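Local atomic coordinates of secreted in xylem 3 (Fusarium oxysporum, PDB entry 5OD4), a protein that is an avirulence effector (Avr2) of a fungal plant pathogen, with immune-suppressing activity that can be uncoupled from its recognition. Residues 10-15 / 122-127; 61-66 / 79-84. All blocks are in the same frame, centred on the assembly; numbering follows the deposited sequence.

Contacts 1 and 2 meet in one sheet of the beta-sandwich. Strand 119-127, which supplies 122-127 to contact 1, is the antiparallel neighbour of strand 77-85, which supplies 79-84 to contact 2. Y122 N lies 2.9 Å from R82 O, and T124 O lies 2.9 Å from E80 N. Both pairs are probable hydrogen bonds. Contact 2 lies in the core between the two sheets. Contact 1 lies farther out, where the N-terminal loop passes strand 119-127. The centre of contact 2 is about 2 Å, and that of contact 1 about 11 Å, from the centre of the chain. The centres of the two contacts are about 13 Å apart.

Contact 1. Residues 10-15 / 122-127; sequences RRTSST and YLTISE. With EDO (1,2-ethanediol), chain F.
T124 and T12 meet through their methyl groups. The side chains reach toward each other tip to tip, with T124 CG2 3.9 Å from T12 CG2. In T124, OG1 lies beside the backbone N (chi1 -56°), which puts CG2 anti to that N. I125 adds mainly its backbone: I125 O is 4.5 Å from T15 O, and the end of its side chain leads away from the loop.

At S126 the contact turns polar. S126 is buried, and S126 OG is 2.6 Å from a water oxygen. The same water accepts a weak hydrogen bond from S13 N, at 3.0 Å from that N to the water oxygen. S16 OG, just beyond segment 10-15, hydrogen-bonds both S126 OG and S13 N, the two atoms that the water also joins. S13 OG stands 4.4 Å from S126 OG and serves its own loop. S13 OG accepts from T15 N at 3.2 Å, with an N-H...O angle of 144°, which makes an ST turn.

E127 extends outward. E127 OE1 accepts a 2.8 Å hydrogen bond from O2 of an ethanediol, probably from the crystallisation liquor.

F7 packs on T12, T124 and S126. Strand 119-127 runs between strands 17-21 and 77-85, and loop 10-15 leads into strand 17-21.

Contact 2. Residues 61-66 / 79-84; sequences TVIDVA and IEVRRI
V65 and I79 form one of two tip-to-tip apolar pairs that join the strands. I79 CD1 approaches V65 head-on at its branch point, 3.8 Å from V65 CB. I79 CD1 lies 4.0 Å from both V65 CG1 and V65 CG2, so the one methyl sits over the fork of the valine. In I79, CG1 is anti to the carbonyl carbon (chi1 -59°) and chi2 is 157°, which carries CD1 across to the other strand. The second pair is narrower. I63 CD1 touches V81 through CG2, at 3.8 Å. No hydrogen bond links the strands here, and the nearest CA atoms, those of V65 and I79, are 8.3 Å apart.

The 82-84 end is looser: it is partly exposed and does not touch 61-66. There R83 follows V81 on the inner face, with a salt bridge to D94 and a cation-pi contact with Y119. R82 and I84 lie on the outer face. The outer faces are mixed, and their buried D64 and E80 bond R49, Y51 and T110, and the backbone N atoms of V6 and F7, respectively.

This is the core of a beta-sandwich. Strand 60-66 lies between 47-53 and 109-114 in one sheet. Strand 77-85 lies between 119-127 and 94-101 in the other. W113, A109, L123 and I125 pack around the pairs.

Contact 1. Residues 10-15 / 122-127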
loop_
_atom_site.group_PDB
_atom_site.type_symbol
_atom_site.label_atom_id
_atom_site.label_comp_id
_atom_site.label_asym_id
_atom_site.label_seq_id
_atom_site.Cartn_x
_atom_site.Cartn_y
_atom_site.Cartn_z
ATOM N N ARG A 10 -13.462 3.309 -10.074
ATOM C CA ARG A 10 -14.516 3.377 -9.087
ATOM C C ARG A 10 -14.133 4.339 -7.967
ATOM O O ARG A 10 -12.958 4.572 -7.700
ATOM C CB ARG A 10 -14.789 2.020 -8.479
ATOM C CG ARG A 10 -15.495 1.038 -9.397
ATOM C CD ARG A 10 -15.897 -0.201 -8.630
ATOM N NE ARG A 10 -16.442 -1.264 -9.468
ATOM C CZ ARG A 10 -16.559 -2.517 -9.054
ATOM N NH1 ARG A 10 -16.184 -2.871 -7.838
ATOM N NH2 ARG A 10 -17.077 -3.430 -9.876
ATOM N N ARG A 11 -15.162 4.851 -7.299
ATOM C CA ARG A 11 -15.048 5.657 -6.094
ATOM C C ARG A 11 -14.826 4.818 -4.859
ATOM O O ARG A 11 -15.317 3.703 -4.784
ATOM C CB ARG A 11 -16.367 6.473 -5.882
ATOM C CG ARG A 11 -16.557 7.559 -6.928
ATOM C CD ARG A 11 -17.634 8.535 -6.525
ATOM N NE ARG A 11 -17.611 8.755 -5.097
ATOM C CZ ARG A 11 -18.656 8.921 -4.295
ATOM N NH1 ARG A 11 -19.910 9.039 -4.751
ATOM N NH2 ARG A 11 -18.402 9.016 -3.007
ATOM N N THR A 12 -14.151 5.380 -3.876
ATOM C CA THR A 12 -13.971 4.736 -2.604
ATOM C C THR A 12 -15.109 4.989 -1.625
ATOM O O THR A 12 -15.827 5.992 -1.710
ATOM C CB THR A 12 -12.621 5.124 -2.002
ATOM O OG1 THR A 12 -12.586 6.525 -1.923
ATOM C CG2 THR A 12 -11.432 4.620 -2.837
ATOM N N SER A 13 -15.261 4.099 -0.677
ATOM C CA SER A 13 -16.292 4.163 0.348
ATOM C C SER A 13 -15.790 4.769 1.640
ATOM O O SER A 13 -14.597 5.048 1.810
ATOM C CB SER A 13 -16.756 2.758 0.659
ATOM O OG SER A 13 -15.813 2.119 1.487
ATOM N N SER A 14 -16.695 4.901 2.600
ATOM C CA SER A 14 -16.377 5.486 3.888
ATOM C C SER A 14 -15.408 4.656 4.705
ATOM O O SER A 14 -14.811 5.181 5.632
ATOM C CB SER A 14 -17.645 5.686 4.713
ATOM O OG SER A 14 -18.270 4.423 4.982
ATOM N N THR A 15 -15.289 3.356 4.431
ATOM C CA THR A 15 -14.348 2.530 5.180
ATOM C C THR A 15 -13.079 2.232 4.379
ATOM O O THR A 15 -12.255 1.407 4.793
ATOM C CB THR A 15 -14.996 1.247 5.641
ATOM O OG1 THR A 15 -15.424 0.552 4.477
ATOM C CG2 THR A 15 -16.127 1.467 6.620
ATOM N N TYR A 122 0.511 5.795 -4.517
ATOM C CA TYR A 122 -0.856 5.999 -4.010
ATOM C C TYR A 122 -1.416 4.656 -3.609
ATOM O O TYR A 122 -1.620 3.791 -4.468
ATOM C CB TYR A 122 -1.738 6.657 -5.092
ATOM C CG TYR A 122 -1.258 8.042 -5.453
ATOM C CD1 TYR A 122 -0.169 8.246 -6.325
ATOM C CD2 TYR A 122 -1.863 9.142 -4.896
ATOM C CE1 TYR A 122 0.272 9.514 -6.644
ATOM C CE2 TYR A 122 -1.406 10.451 -5.185
ATOM C CZ TYR A 122 -0.333 10.596 -6.043
ATOM O OH TYR A 122 0.116 11.861 -6.362
ATOM N N LEU A 123 -1.673 4.479 -2.318
ATOM C CA LEU A 123 -2.188 3.244 -1.761
ATOM C C LEU A 123 -3.684 3.397 -1.485
ATOM O O LEU A 123 -4.108 4.385 -0.882
ATOM C CB LEU A 123 -1.472 2.960 -0.429
ATOM C CG LEU A 123 -1.993 1.833 0.440
ATOM C CD1 LEU A 123 -1.845 0.492 -0.259
ATOM C CD2 LEU A 123 -1.292 1.833 1.790
ATOM N N THR A 124 -4.446 2.380 -1.880
ATOM C CA THR A 124 -5.875 2.290 -1.527
ATOM C C THR A 124 -6.115 0.924 -0.933
ATOM O O THR A 124 -5.677 -0.090 -1.490
ATOM C CB THR A 124 -6.776 2.501 -2.738
ATOM O OG1 THR A 124 -6.502 3.751 -3.363
ATOM C CG2 THR A 124 -8.250 2.475 -2.351
ATOM N N ILE A 125 -6.844 0.889 0.177
ATOM C CA ILE A 125 -7.309 -0.357 0.830
ATOM C C ILE A 125 -8.820 -0.244 0.912
ATOM O O ILE A 125 -9.347 0.750 1.452
ATOM C CB ILE A 125 -6.730 -0.500 2.240
ATOM C CG1 ILE A 125 -5.185 -0.505 2.218
ATOM C CG2 ILE A 125 -7.247 -1.753 2.910
ATOM C CD1 ILE A 125 -4.538 -0.416 3.588
ATOM N N SER A 126 -9.541 -1.258 0.418
ATOM C CA SER A 126 -11.015 -1.216 0.462
ATOM C C SER A 126 -11.590 -2.598 0.592
ATOM O O SER A 126 -11.153 -3.510 -0.066
ATOM C CB SER A 126 -11.543 -0.576 -0.811
ATOM O OG SER A 126 -12.932 -0.407 -0.730
ATOM N N GLU A 127 -12.640 -2.717 1.388
ATOM C CA GLU A 127 -13.432 -3.937 1.407
ATOM C C GLU A 127 -14.062 -4.180 0.073
ATOM O O GLU A 127 -14.524 -3.239 -0.546
ATOM C CB GLU A 127 -14.487 -3.881 2.528
ATOM C CG GLU A 127 -15.295 -5.152 2.637
ATOM C CD GLU A 127 -16.354 -5.160 3.738
ATOM O OE1 GLU A 127 -16.399 -4.156 4.525
ATOM O OE2 GLU A 127 -17.120 -6.139 3.802
HETATM C C1 EDO F . -20.259 -4.439 3.116
HETATM O O1 EDO F . -20.028 -3.541 2.000
HETATM C C2 EDO F . -20.004 -3.736 4.455
HETATM O O2 EDO F . -18.894 -2.853 4.377
HETATM O O HOH W 1 -14.567 1.376 -1.804
#

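Contact 2. Residues 61-66 / 79-84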
loop_
_atom_site.group_PDB
_atom_site.type_symbol
_atom_site.label_atom_id
_atom_site.label_comp_id
_atom_site.label_asym_id
_atom_site.label_seq_id
_atom_site.Cartn_x
_atom_site.Cartn_y
_atom_site.Cartn_z
ATOM N N THR A 61 10.983 -1.064 -1.130
ATOM C CA THR A 61 9.817 -0.470 -0.458
ATOM C C THR A 61 8.824 -1.613 -0.199
ATOM O O THR A 61 8.592 -2.435 -1.081
ATOM C CB THR A 61 9.200 0.605 -1.336
ATOM O OG1 THR A 61 10.167 1.629 -1.604
ATOM C CG2 THR A 61 7.954 1.217 -0.709
ATOM N N VAL A 62 8.245 -1.617 0.996
ATOM C CA VAL A 62 7.330 -2.665 1.443
ATOM C C VAL A 62 6.078 -2.049 2.020
ATOM O O VAL A 62 6.170 -1.087 2.810
ATOM C CB VAL A 62 7.996 -3.567 2.508
ATOM C CG1 VAL A 62 7.097 -4.745 2.834
ATOM C CG2 VAL A 62 9.375 -4.061 2.041
ATOM N N ILE A 63 4.932 -2.638 1.689
ATOM C CA ILE A 63 3.675 -2.314 2.347
ATOM C C ILE A 63 3.100 -3.602 2.899
ATOM O O ILE A 63 2.912 -4.552 2.156
ATOM C CB ILE A 63 2.680 -1.661 1.394
ATOM C CG1 ILE A 63 3.277 -0.389 0.790
ATOM C CG2 ILE A 63 1.343 -1.362 2.122
ATOM C CD1 ILE A 63 2.376 0.387 -0.132
ATOM N N ASP A 64 2.779 -3.604 4.194
ATOM C CA ASP A 64 2.040 -4.704 4.838
ATOM C C ASP A 64 0.692 -4.188 5.297
ATOM O O ASP A 64 0.598 -3.091 5.843
ATOM C CB ASP A 64 2.799 -5.229 6.061
ATOM C CG ASP A 64 4.106 -5.882 5.772
ATOM O OD1 ASP A 64 4.245 -6.611 4.767
ATOM O OD2 ASP A 64 5.047 -5.720 6.632
ATOM N N VAL A 65 -0.350 -5.048 5.152
ATOM C CA VAL A 65 -1.705 -4.732 5.614
ATOM C C VAL A 65 -2.189 -5.932 6.405
ATOM O O VAL A 65 -2.112 -7.059 5.928
ATOM C CB VAL A 65 -2.624 -4.454 4.424
ATOM C CG1 VAL A 65 -4.058 -4.221 4.913
ATOM C CG2 VAL A 65 -2.127 -3.269 3.616
ATOM N N ALA A 66 -2.728 -5.702 7.632
ATOM C CA ALA A 66 -3.147 -6.822 8.450
ATOM C C ALA A 66 -4.307 -6.432 9.320
ATOM O O ALA A 66 -4.460 -5.259 9.702
ATOM C CB ALA A 66 -2.002 -7.317 9.324
ATOM N N ILE A 79 -6.250 -4.314 -2.125
ATOM C CA ILE A 79 -5.151 -3.428 -1.781
ATOM C C ILE A 79 -4.445 -3.074 -3.085
ATOM O O ILE A 79 -4.042 -3.960 -3.830
ATOM C CB ILE A 79 -4.170 -4.121 -0.826
ATOM C CG1 ILE A 79 -4.854 -4.565 0.455
ATOM C CG2 ILE A 79 -2.999 -3.211 -0.515
ATOM C CD1 ILE A 79 -4.149 -5.678 1.169
ATOM N N GLU A 80 -4.350 -1.772 -3.393
ATOM C CA GLU A 80 -3.790 -1.336 -4.672
ATOM C C GLU A 80 -2.786 -0.251 -4.473
ATOM O O GLU A 80 -3.009 0.675 -3.685
ATOM C CB GLU A 80 -4.914 -0.850 -5.609
ATOM C CG GLU A 80 -5.958 -1.880 -5.903
ATOM C CD GLU A 80 -7.064 -1.459 -6.849
ATOM O OE1 GLU A 80 -7.175 -0.271 -7.220
ATOM O OE2 GLU A 80 -7.826 -2.382 -7.258
ATOM N N VAL A 81 -1.722 -0.306 -5.273
ATOM C CA VAL A 81 -0.742 0.765 -5.366
ATOM C C VAL A 81 -0.668 1.240 -6.806
ATOM O O VAL A 81 -0.407 0.430 -7.718
ATOM C CB VAL A 81 0.651 0.329 -4.886
ATOM C CG1 VAL A 81 1.650 1.454 -5.068
ATOM C CG2 VAL A 81 0.593 -0.142 -3.446
ATOM N N ARG A 82 -0.859 2.539 -7.006
ATOM C CA ARG A 82 -0.557 3.192 -8.273
ATOM C C ARG A 82 0.707 4.019 -8.102
ATOM O O ARG A 82 1.022 4.486 -7.004
ATOM C CB ARG A 82 -1.709 4.092 -8.729
ATOM C CG ARG A 82 -2.992 3.299 -8.913
ATOM C CD ARG A 82 -4.144 4.096 -9.471
ATOM N NE ARG A 82 -3.932 4.387 -10.856
ATOM C CZ ARG A 82 -3.627 5.562 -11.409
ATOM N NH1 ARG A 82 -3.404 6.659 -10.735
ATOM N NH2 ARG A 82 -3.533 5.556 -12.689
ATOM N N ARG A 83 1.450 4.182 -9.197
ATOM C CA ARG A 83 2.628 5.061 -9.182
ATOM C C ARG A 83 2.452 6.141 -10.239
ATOM O O ARG A 83 2.005 5.854 -11.367
ATOM C CB ARG A 83 3.930 4.282 -9.343
ATOM C CG ARG A 83 4.141 3.619 -10.694
ATOM C CD ARG A 83 5.487 2.910 -10.751
ATOM N NE ARG A 83 5.708 2.307 -12.050
ATOM C CZ ARG A 83 6.821 1.698 -12.429
ATOM N NH1 ARG A 83 7.876 1.693 -11.624
ATOM N NH2 ARG A 83 6.917 1.148 -13.628
ATOM N N ILE A 84 2.820 7.371 -9.882
ATOM C CA ILE A 84 2.713 8.492 -10.806
ATOM C C ILE A 84 4.094 9.100 -10.945
ATOM O O ILE A 84 4.696 9.526 -9.940
ATOM C CB ILE A 84 1.708 9.537 -10.383
ATOM C CG1 ILE A 84 0.336 8.907 -10.175
ATOM C CG2 ILE A 84 1.619 10.657 -11.447
ATOM C CD1 ILE A 84 -0.773 9.903 -9.933
#